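PDB 4AK2: BT_4661 from Bacteroides thetaiotaomicron, which binds heparin and heparan sulphate, probably as a SusE-like surface glycan-binding protein of the heparin utilisation locus, this chain being its ligand-binding domain. Local coordinates for residues Gly87-Val92 with Phe112-Met117; Leu125-Phe130 with Ser270-Trp275; Gly140-Pro145 with Asp226-Ile231. All coordinates share one frame; numbering follows the deposited sequence. Where two conformers were deposited one is given.

In the fold
Contact 1 closes a hairpin whose Gln88 end borders the glycan pocket, contact 2 brings the 125-130 loop against the start of 270-275, and contact 3 pairs two short strands farther out. Contacts 1 and 2 have centres 8 Å apart and touch directly: Ser116 OG lies 2.6 Å from Glu126 OE2 and Gly87 O lies 2.9 Å from Ser270 N, both probable hydrogen bonds. Contacts 2 and 3, centres 9 Å apart, meet where Tyr127 OH comes 2.8 Å from Phe227 O. Contacts 1 and 3 do not touch, their nearest atoms being about 9 Å apart. Gln88 belongs to the glycan pocket and Ser270 binds sodium.

Contact 1 of 3, residues Gly87-Val92 with Phe112-Met117; sequences GQCGMV and FFHFSM. With SGN (2-deoxy-6-O-sulfo-2-(sulfoamino)-alpha-D-glucopyranose), chain B.
Gly87 and Gln88 both face Phe115 across the hairpin, a G1 beta bulge at the start of the antiparallel pairing between strands 89-98 and 105-115. Gly87 N donates to Phe115 O at 2.7 Å, and Phe115 N returns a nearly straight bond, 174° at the hydrogen, to Gln88 O. The positive phi of Gly87 suits glycine, because a CB there would jam against the preceding carbonyl and clash with Met117 SD, which already rests 3.7 Å from Gly87 CA. Farther along, Gly90 and Phe113 form a hydrogen-bonded pair, with Gly90 N 2.8 Å from Phe113 O; the reciprocal donor, Phe113 N, stands above the carbonyl plane of Gly90. Cys89, His114, Met91 and Phe112 share one face of the sheet. There Cys89 SG approaches His114 CD2 obliquely at 3.6 Å. The Met91 chain runs alongside the Phe112 ring in an oblique Met-aromatic contact; CG anti to the backbone N (chi1 174°) brings Met91 CG to 3.9 Å from Phe112 CE2. Val92 CG2 meets the edge of the Phe113 ring.

Gln88 turns from the partner strand toward the sulfated glucosamine; the bend at chi2 (-71°) sets CD 3.3 Å from O3S of the N-sulfo group, with NE2 equally near. NE2 also has a weak hydrogen bond to Ser270 OG, and Lys85 NZ bonds to the same sugar. An alanine at Gln88 would probably open a gap beside the N-sulfo group and leave Ser270 OG without this weak partner. His114 ND1 is hydrogen-bonded to Arg29 NE, while on the other side of the imidazole NE2 meets, in the ring plane, a water that donates to Gly87 O at 2.8 Å.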
loop_
_atom_site.group_PDB
_atom_site.type_symbol
_atom_site.label_atom_id
_atom_site.label_comp_id
_atom_site.label_asym_id
_atom_site.label_seq_id
_atom_site.Cartn_x
_atom_site.Cartn_y
_atom_site.Cartn_z
ATOM N N GLY A 87 13.633 2.454 -2.530
ATOM C CA GLY A 87 13.273 1.376 -1.606
ATOM C C GLY A 87 11.951 1.571 -0.892
ATOM O O GLY A 87 11.564 0.734 -0.077
ATOM N N GLN A 88 11.253 2.669 -1.192
ATOM C CA GLN A 88 9.992 3.023 -0.509
ATOM C C GLN A 88 8.800 3.056 -1.474
ATOM O O GLN A 88 8.992 3.277 -2.676
ATOM C CB GLN A 88 10.107 4.429 0.133
ATOM C CG GLN A 88 11.111 4.539 1.266
ATOM C CD GLN A 88 10.530 3.778 2.427
ATOM O OE1 GLN A 88 9.383 4.025 2.861
ATOM N NE2 GLN A 88 11.259 2.807 2.882
ATOM N N CYS A 89 7.593 2.904 -0.914
ATOM C CA CYS A 89 6.381 3.203 -1.646
ATOM C C CYS A 89 5.807 4.533 -1.222
ATOM O O CYS A 89 6.005 4.996 -0.093
ATOM C CB CYS A 89 5.324 2.120 -1.400
ATOM S SG CYS A 89 5.686 0.498 -2.092
ATOM N N GLY A 90 5.059 5.133 -2.142
ATOM C CA GLY A 90 4.298 6.339 -1.859
ATOM C C GLY A 90 2.846 6.132 -2.256
ATOM O O GLY A 90 2.482 5.156 -2.974
ATOM N N MET A 91 1.982 7.049 -1.860
ATOM C CA MET A 91 0.542 6.962 -2.102
ATOM C C MET A 91 -0.002 8.381 -2.305
ATOM O O MET A 91 0.354 9.281 -1.507
ATOM C CB MET A 91 -0.128 6.294 -0.905
ATOM C CG MET A 91 -1.639 6.276 -0.972
ATOM S SD MET A 91 -2.298 5.746 0.627
ATOM C CE MET A 91 -4.046 5.764 0.243
ATOM N N VAL A 92 -0.833 8.588 -3.302
ATOM C CA VAL A 92 -1.580 9.806 -3.505
ATOM C C VAL A 92 -3.071 9.484 -3.544
ATOM O O VAL A 92 -3.461 8.345 -3.875
ATOM C CB VAL A 92 -1.166 10.613 -4.768
ATOM C CG1 VAL A 92 0.338 10.892 -4.782
ATOM C CG2 VAL A 92 -1.568 9.862 -6.027
ATOM N N PHE A 112 -0.732 4.416 -6.266
ATOM C CA PHE A 112 0.411 4.000 -5.512
ATOM C C PHE A 112 1.665 3.963 -6.359
ATOM O O PHE A 112 1.611 3.737 -7.583
ATOM C CB PHE A 112 0.158 2.620 -4.932
ATOM C CG PHE A 112 -1.034 2.538 -4.016
ATOM C CD1 PHE A 112 -2.300 2.250 -4.533
ATOM C CD2 PHE A 112 -0.906 2.627 -2.629
ATOM C CE1 PHE A 112 -3.390 2.108 -3.703
ATOM C CE2 PHE A 112 -2.011 2.510 -1.797
ATOM C CZ PHE A 112 -3.273 2.192 -2.328
ATOM N N PHE A 113 2.799 4.173 -5.692
ATOM C CA PHE A 113 4.118 4.194 -6.320
ATOM C C PHE A 113 5.115 3.385 -5.555
ATOM O O PHE A 113 5.076 3.370 -4.336
ATOM C CB PHE A 113 4.637 5.651 -6.457
ATOM C CG PHE A 113 3.802 6.476 -7.361
ATOM C CD1 PHE A 113 2.654 7.120 -6.878
ATOM C CD2 PHE A 113 4.142 6.626 -8.703
ATOM C CE1 PHE A 113 1.820 7.874 -7.742
ATOM C CE2 PHE A 113 3.325 7.368 -9.581
ATOM C CZ PHE A 113 2.175 8.019 -9.095
ATOM N N HIS A 114 6.006 2.704 -6.274
ATOM C CA HIS A 114 7.125 1.991 -5.640
ATOM C C HIS A 114 8.390 2.369 -6.319
ATOM O O HIS A 114 8.534 2.217 -7.545
ATOM C CB HIS A 114 6.958 0.461 -5.779
ATOM C CG HIS A 114 8.138 -0.318 -5.191
ATOM N ND1 HIS A 114 8.840 -1.248 -5.878
ATOM C CD2 HIS A 114 8.740 -0.221 -3.935
ATOM C CE1 HIS A 114 9.813 -1.752 -5.097
ATOM N NE2 HIS A 114 9.772 -1.114 -3.915
ATOM N N PHE A 115 9.353 2.890 -5.563
ATOM C CA PHE A 115 10.687 3.236 -6.089
ATOM C C PHE A 115 11.567 2.042 -5.737
ATOM O O PHE A 115 12.000 1.900 -4.587
ATOM C CB PHE A 115 11.184 4.561 -5.530
ATOM C CG PHE A 115 12.344 5.188 -6.274
ATOM C CD1 PHE A 115 13.072 4.526 -7.289
ATOM C CD2 PHE A 115 12.699 6.496 -5.948
ATOM C CE1 PHE A 115 14.123 5.167 -7.962
ATOM C CE2 PHE A 115 13.750 7.136 -6.596
ATOM C CZ PHE A 115 14.454 6.471 -7.601
ATOM N N SER A 116 11.832 1.177 -6.703
ATOM C CA SER A 116 12.602 -0.032 -6.433
ATOM C C SER A 116 14.102 0.268 -6.321
ATOM O O SER A 116 14.554 1.349 -6.709
ATOM C CB SER A 116 12.356 -1.079 -7.510
ATOM O OG SER A 116 12.821 -2.313 -7.006
ATOM N N MET A 117 14.871 -0.690 -5.792
ATOM C CA MET A 117 16.313 -0.549 -5.690
ATOM C C MET A 117 16.955 -1.905 -5.456
ATOM O O MET A 117 16.286 -2.859 -5.041
ATOM C CB MET A 117 16.689 0.385 -4.537
ATOM C CG MET A 117 16.518 -0.214 -3.150
ATOM S SD MET A 117 16.920 0.936 -1.829
ATOM C CE MET A 117 18.665 1.215 -2.116
HETATM C C1 SGN B . 13.902 8.690 7.710
HETATM C C2 SGN B . 14.300 8.283 6.286
HETATM C C3 SGN B . 15.808 8.201 6.142
HETATM C C4 SGN B . 16.420 9.525 6.592
HETATM C C5 SGN B . 15.943 9.928 8.010
HETATM C C6 SGN B . 16.335 11.322 8.398
HETATM N N2 SGN B . 13.734 7.004 5.932
HETATM O O3 SGN B . 16.113 8.042 4.754
HETATM O O4 SGN B . 17.845 9.415 6.751
HETATM O O5 SGN B . 14.498 9.934 8.044
HETATM O O6 SGN B . 15.891 12.233 7.384
HETATM S S1 SGN B . 12.223 6.839 5.430
HETATM O O1S SGN B . 11.373 6.888 6.585
HETATM O O2S SGN B . 12.026 7.935 4.525
HETATM O O3S SGN B . 12.108 5.370 4.789
HETATM S S2 SGN B . 16.480 13.685 7.462
HETATM O O4S SGN B . 17.955 13.713 7.381
HETATM O O5S SGN B . 16.113 14.248 8.915
HETATM O O6S SGN B . 15.793 14.394 6.407
HETATM O O HOH W 1 11.259 -1.583 -1.621
#

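Contact 2 of 3, residues Leu125-Phe130 with Ser270-Trp275; sequences LEYTPF and SPIFIW. With NA (sodium ion), chain C.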
loop_
_atom_site.group_PDB
_atom_site.type_symbol
_atom_site.label_atom_id
_atom_site.label_comp_id
_atom_site.label_asym_id
_atom_site.label_seq_id
_atom_site.Cartn_x
_atom_site.Cartn_y
_atom_site.Cartn_z
ATOM N N LEU A 125 14.094 -6.491 -3.723
ATOM C CA LEU A 125 12.836 -7.081 -3.239
ATOM C C LEU A 125 11.634 -6.410 -3.898
ATOM O O LEU A 125 11.390 -5.227 -3.680
ATOM C CB LEU A 125 12.754 -6.931 -1.711
ATOM C CG LEU A 125 11.497 -7.536 -1.043
ATOM C CD1 LEU A 125 11.475 -9.072 -1.218
ATOM C CD2 LEU A 125 11.528 -7.208 0.435
ATOM N N GLU A 126 10.884 -7.183 -4.696
ATOM C CA GLU A 126 9.790 -6.625 -5.460
ATOM C C GLU A 126 8.541 -7.501 -5.358
ATOM O O GLU A 126 8.544 -8.683 -5.756
ATOM C CB GLU A 126 10.169 -6.476 -6.955
ATOM C CG GLU A 126 11.291 -5.464 -7.134
ATOM C CD GLU A 126 11.551 -5.098 -8.577
ATOM O OE1 GLU A 126 11.004 -5.781 -9.475
ATOM O OE2 GLU A 126 12.319 -4.152 -8.832
ATOM N N TYR A 127 7.454 -6.937 -4.862
ATOM C CA TYR A 127 6.148 -7.577 -4.916
ATOM C C TYR A 127 5.456 -7.030 -6.175
ATOM O O TYR A 127 5.397 -5.804 -6.368
ATOM C CB TYR A 127 5.316 -7.159 -3.695
ATOM C CG TYR A 127 5.776 -7.781 -2.385
ATOM C CD1 TYR A 127 6.799 -7.222 -1.628
ATOM C CD2 TYR A 127 5.202 -8.953 -1.920
ATOM C CE1 TYR A 127 7.217 -7.783 -0.445
ATOM C CE2 TYR A 127 5.602 -9.547 -0.737
ATOM C CZ TYR A 127 6.637 -8.958 0.001
ATOM O OH TYR A 127 7.075 -9.555 1.184
ATOM N N THR A 128 4.933 -7.924 -6.987
ATOM C CA THR A 128 4.222 -7.508 -8.212
ATOM C C THR A 128 2.900 -8.253 -8.216
ATOM O O THR A 128 2.879 -9.443 -8.593
ATOM C CB THR A 128 5.055 -7.851 -9.463
ATOM O OG1 THR A 128 6.305 -7.167 -9.401
ATOM C CG2 THR A 128 4.308 -7.472 -10.753
ATOM N N PRO A 129 1.783 -7.617 -7.863
ATOM C CA PRO A 129 1.610 -6.211 -7.498
ATOM C C PRO A 129 2.165 -5.911 -6.122
ATOM O O PRO A 129 2.213 -6.748 -5.239
ATOM C CB PRO A 129 0.066 -6.063 -7.479
ATOM C CG PRO A 129 -0.417 -7.430 -7.047
ATOM C CD PRO A 129 0.507 -8.374 -7.753
ATOM N N PHE A 130 2.546 -4.641 -5.971
ATOM C CA PHE A 130 3.027 -4.131 -4.661
ATOM C C PHE A 130 1.933 -3.527 -3.831
ATOM O O PHE A 130 2.210 -3.041 -2.717
ATOM C CB PHE A 130 4.236 -3.226 -4.798
ATOM C CG PHE A 130 3.960 -1.933 -5.534
ATOM C CD1 PHE A 130 3.512 -0.797 -4.812
ATOM C CD2 PHE A 130 4.167 -1.809 -6.917
ATOM C CE1 PHE A 130 3.299 0.404 -5.467
ATOM C CE2 PHE A 130 3.941 -0.614 -7.578
ATOM C CZ PHE A 130 3.496 0.486 -6.840
ATOM N N SER A 270 10.460 -0.477 2.332
ATOM C CA SER A 270 9.011 -0.498 2.499
ATOM C C SER A 270 8.394 -0.804 1.139
ATOM O O SER A 270 7.942 0.074 0.402
ATOM C CB SER A 270 8.481 0.813 3.086
ATOM O OG SER A 270 9.084 1.097 4.368
ATOM N N PRO A 271 8.384 -2.109 0.793
ATOM C CA PRO A 271 8.102 -2.538 -0.589
ATOM C C PRO A 271 6.631 -2.818 -0.899
ATOM O O PRO A 271 6.310 -3.158 -2.059
ATOM C CB PRO A 271 8.929 -3.843 -0.659
ATOM C CG PRO A 271 8.745 -4.450 0.724
ATOM C CD PRO A 271 8.898 -3.211 1.643
ATOM N N ILE A 272 5.764 -2.745 0.093
ATOM C CA ILE A 272 4.373 -3.196 -0.126
ATOM C C ILE A 272 3.378 -2.329 0.645
ATOM O O ILE A 272 3.585 -2.016 1.818
ATOM C CB ILE A 272 4.221 -4.705 0.217
ATOM C CG1 ILE A 272 2.833 -5.253 -0.189
ATOM C CG2 ILE A 272 4.472 -4.998 1.688
ATOM C CD1 ILE A 272 2.719 -6.779 -0.107
ATOM N N PHE A 273 2.295 -1.995 -0.026
ATOM C CA PHE A 273 1.162 -1.358 0.605
ATOM C C PHE A 273 0.022 -2.342 0.768
ATOM O O PHE A 273 -0.220 -3.142 -0.172
ATOM C CB PHE A 273 0.664 -0.163 -0.239
ATOM C CG PHE A 273 0.860 1.190 0.394
ATOM C CD1 PHE A 273 0.057 1.588 1.458
ATOM C CD2 PHE A 273 1.773 2.055 -0.162
ATOM C CE1 PHE A 273 0.227 2.841 2.043
ATOM C CE2 PHE A 273 1.947 3.332 0.385
ATOM C CZ PHE A 273 1.154 3.716 1.475
ATOM N N ILE A 274 -0.639 -2.388 1.903
ATOM C CA ILE A 274 -1.804 -3.237 2.091
ATOM C C ILE A 274 -3.049 -2.347 2.021
ATOM O O ILE A 274 -3.166 -1.355 2.749
ATOM C CB ILE A 274 -1.802 -3.916 3.490
ATOM C CG1 ILE A 274 -0.475 -4.607 3.806
ATOM C CG2 ILE A 274 -3.012 -4.850 3.616
ATOM C CD1 ILE A 274 0.079 -5.509 2.760
ATOM N N TRP A 275 -3.980 -2.648 1.118
ATOM C CA TRP A 275 -5.185 -1.875 0.952
ATOM C C TRP A 275 -6.359 -2.692 1.391
ATOM O O TRP A 275 -6.691 -3.717 0.708
ATOM C CB TRP A 275 -5.319 -1.369 -0.481
ATOM C CG TRP A 275 -6.551 -0.574 -0.798
ATOM C CD1 TRP A 275 -7.571 -0.163 0.045
ATOM C CD2 TRP A 275 -6.918 -0.096 -2.120
ATOM N NE1 TRP A 275 -8.533 0.551 -0.671
ATOM C CE2 TRP A 275 -8.187 0.608 -1.976
ATOM C CE3 TRP A 275 -6.340 -0.203 -3.385
ATOM C CZ2 TRP A 275 -8.840 1.170 -3.070
ATOM C CZ3 TRP A 275 -6.982 0.369 -4.472
ATOM C CH2 TRP A 275 -8.212 1.053 -4.316
HETATM NA NA NA C . 7.514 2.627 6.230
HETATM O O HOH W 2 7.836 -4.098 -4.078
HETATM O O HOH W 3 7.529 4.597 4.583
#
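Pro271 is the knob of this contact: its CG bears on Leu125 CD2 and Tyr127 CE1 together, at 3.9 and 3.8 Å, filling the notch formed by the two side chains. It meets the Tyr127 ring at the edge, near the ring plane, whereas Ile272 takes a face. CG1 of Ile272 is anti to the backbone N (chi1 -172°) and chi2, also extended at 170°, sets CD1 over that ring in a CH-pi contact, 3.8 Å above the plane and offset toward the rim near CD2 and CG. Proline and isoleucine thus fit around adjoining sides of one tyrosine. Tyr127 OH is hydrogen-bonded to Phe227 O, which anchors the far end of the ring.

The 125-130 loop, with a cis peptide before Pro129, runs into strand 131-134, which pairs in parallel with 268-276 in a mixed sheet; the bond from Phe273 N to Phe130 O, 2.9 Å and 165° at the hydrogen, leads into that pairing. Phe130 O also takes a CA-H...O contact from Ile272 CA, and Ile272 CG1 packs on it, each at 3.4 Å, while Phe130 CB backs onto Pro271 O. A water bridges the two backbones, accepting from Tyr127 N and donating to Pro271 O. Just before the proline, Ser270 points away from the loop, and its OG binds the sodium ion at 2.9 Å together with a water and Asp163 O.

Contact 3 of 3, residues Gly140-Pro145 with Asp226-Ile231; sequences GESIAP and DFKVHI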
loop_
_atom_site.group_PDB
_atom_site.type_symbol
_atom_site.label_atom_id
_atom_site.label_comp_id
_atom_site.label_asym_id
_atom_site.label_seq_id
_atom_site.Cartn_x
_atom_site.Cartn_y
_atom_site.Cartn_z
ATOM N N GLY A 140 -6.256 -12.684 3.961
ATOM C CA GLY A 140 -5.682 -13.237 2.744
ATOM C C GLY A 140 -4.173 -13.127 2.745
ATOM O O GLY A 140 -3.575 -12.815 3.774
ATOM N N GLU A 141 -3.557 -13.412 1.608
ATOM C CA GLU A 141 -2.110 -13.390 1.447
ATOM C C GLU A 141 -1.734 -12.698 0.168
ATOM O O GLU A 141 -2.426 -12.846 -0.846
ATOM C CB GLU A 141 -1.492 -14.788 1.529
ATOM C CG GLU A 141 -1.926 -15.698 0.429
ATOM C CD GLU A 141 -1.466 -17.148 0.613
ATOM O OE1 GLU A 141 -1.262 -17.565 1.773
ATOM O OE2 GLU A 141 -1.326 -17.869 -0.406
ATOM N N SER A 142 -0.659 -11.915 0.229
ATOM C CA SER A 142 -0.165 -11.184 -0.927
ATOM C C SER A 142 0.479 -12.109 -1.943
ATOM O O SER A 142 0.577 -13.326 -1.712
ATOM C CB SER A 142 0.900 -10.160 -0.445
ATOM O OG SER A 142 2.144 -10.832 -0.163
ATOM N N ILE A 143 0.881 -11.546 -3.078
ATOM C CA ILE A 143 1.774 -12.232 -4.022
ATOM C C ILE A 143 3.083 -12.605 -3.326
ATOM O O ILE A 143 3.514 -11.897 -2.373
ATOM C CB ILE A 143 2.023 -11.316 -5.260
ATOM C CG1 ILE A 143 2.438 -12.132 -6.494
ATOM C CG2 ILE A 143 3.044 -10.227 -4.969
ATOM C CD1 ILE A 143 1.288 -12.955 -7.121
ATOM N N ALA A 144 3.790 -13.621 -3.787
ATOM C CA ALA A 144 5.132 -13.899 -3.327
ATOM C C ALA A 144 6.077 -12.954 -4.069
ATOM O O ALA A 144 5.975 -12.794 -5.276
ATOM C CB ALA A 144 5.492 -15.364 -3.638
ATOM N N PRO A 145 7.019 -12.302 -3.356
ATOM C CA PRO A 145 7.883 -11.353 -4.013
ATOM C C PRO A 145 9.025 -12.036 -4.767
ATOM O O PRO A 145 9.389 -13.183 -4.445
ATOM C CB PRO A 145 8.474 -10.556 -2.838
ATOM C CG PRO A 145 8.478 -11.530 -1.676
ATOM C CD PRO A 145 7.236 -12.382 -1.910
ATOM N N ASP A 226 7.721 -18.432 1.426
ATOM C CA ASP A 226 7.460 -17.695 0.190
ATOM C C ASP A 226 7.481 -16.177 0.367
ATOM O O ASP A 226 7.452 -15.464 -0.635
ATOM C CB ASP A 226 6.098 -18.135 -0.399
ATOM C CG ASP A 226 6.028 -19.604 -0.682
ATOM O OD1 ASP A 226 6.987 -20.122 -1.283
ATOM O OD2 ASP A 226 5.006 -20.205 -0.291
ATOM N N PHE A 227 7.504 -15.688 1.623
ATOM C CA PHE A 227 7.650 -14.245 1.912
ATOM C C PHE A 227 6.429 -13.441 1.498
ATOM O O PHE A 227 6.505 -12.255 1.262
ATOM C CB PHE A 227 8.974 -13.711 1.342
ATOM C CG PHE A 227 10.142 -14.550 1.797
ATOM C CD1 PHE A 227 10.484 -14.576 3.157
ATOM C CD2 PHE A 227 10.809 -15.397 0.917
ATOM C CE1 PHE A 227 11.510 -15.398 3.620
ATOM C CE2 PHE A 227 11.819 -16.236 1.363
ATOM C CZ PHE A 227 12.163 -16.239 2.711
ATOM N N LYS A 228 5.264 -14.095 1.436
ATOM C CA LYS A 228 4.004 -13.383 1.272
ATOM C C LYS A 228 3.662 -12.668 2.573
ATOM O O LYS A 228 3.978 -13.139 3.679
ATOM C CB LYS A 228 2.875 -14.363 0.971
ATOM C CG LYS A 228 3.047 -15.168 -0.332
ATOM C CD LYS A 228 1.900 -16.147 -0.528
ATOM C CE LYS A 228 2.025 -16.885 -1.847
ATOM N NZ LYS A 228 0.861 -17.814 -2.021
ATOM N N VAL A 229 2.990 -11.531 2.440
ATOM C CA VAL A 229 2.371 -10.884 3.588
ATOM C C VAL A 229 0.984 -11.524 3.819
ATOM O O VAL A 229 0.186 -11.568 2.890
ATOM C CB VAL A 229 2.210 -9.350 3.419
ATOM C CG1 VAL A 229 1.433 -8.762 4.592
ATOM C CG2 VAL A 229 3.565 -8.657 3.232
ATOM N N HIS A 230 0.741 -12.007 5.043
ATOM C CA HIS A 230 -0.535 -12.535 5.469
ATOM C C HIS A 230 -1.264 -11.575 6.313
ATOM O O HIS A 230 -0.659 -10.951 7.179
ATOM C CB HIS A 230 -0.323 -13.827 6.286
ATOM C CG HIS A 230 0.386 -14.893 5.514
ATOM N ND1 HIS A 230 -0.228 -16.039 5.114
ATOM C CD2 HIS A 230 1.678 -14.950 5.030
ATOM C CE1 HIS A 230 0.653 -16.781 4.417
ATOM N NE2 HIS A 230 1.818 -16.122 4.368
ATOM N N ILE A 231 -2.548 -11.374 6.047
ATOM C CA ILE A 231 -3.444 -10.554 6.860
ATOM C C ILE A 231 -4.486 -11.486 7.451
ATOM O O ILE A 231 -5.164 -12.232 6.721
ATOM C CB ILE A 231 -4.107 -9.437 6.034
ATOM C CG1 ILE A 231 -3.043 -8.435 5.585
ATOM C CG2 ILE A 231 -5.259 -8.767 6.782
ATOM C CD1 ILE A 231 -2.404 -7.619 6.696
HETATM O O HOH W 4 -0.968 -15.405 -2.743
HETATM O O HOH W 5 9.123 -15.405 -2.778
#
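Gly140 pairs with Ile231 through two backbone hydrogen bonds, Gly140 N to Ile231 O at 3.0 Å and Ile231 N to Gly140 O at 2.9 Å, an antiparallel hydrogen-bonded pair. At the next, non-hydrogen-bonded pair, Glu141 lays CB over one face of the His230 ring in a CH-pi contact, offset toward the rim. Its CG lies between the backbone N and the carbonyl carbon (chi1 64°), and the extended chain beyond reaches Lys228, where OE2 makes a salt bridge of 2.7 Å with NZ, met from above the carboxylate plane. The carboxylate stands nearly perpendicular to the imidazole, their planes 85° apart, with OE1 near CE1.

Ser142 grips the partner from both backbone and side chain: its N donates to Val229 O, and its OG accepts from Val229 N at 2.8 Å while donating to Ile143 O. The hydroxyl thus takes the place of a strand carbonyl where the regular pairing ends. Ser142 O rests against the aliphatic part of Lys228, 3.3 Å from CD. Farther on, Ala144 CB packs at Asp226 O, and the Pro145 side chain crosses that of Phe227 at about a right angle, touching at its base, CG to CB 3.8 Å. A water donates to both Pro145 O and Asp226 O, bridging the segments.

Strand 229-231 is the middle of a three-stranded antiparallel sheet, flanked by 140-141 and 220-222; Tyr221 of the latter stacks on His230, Asp223 bonds to His230 NE2, and Val229 packs on Ile272 and Ile274 of strand 268-276.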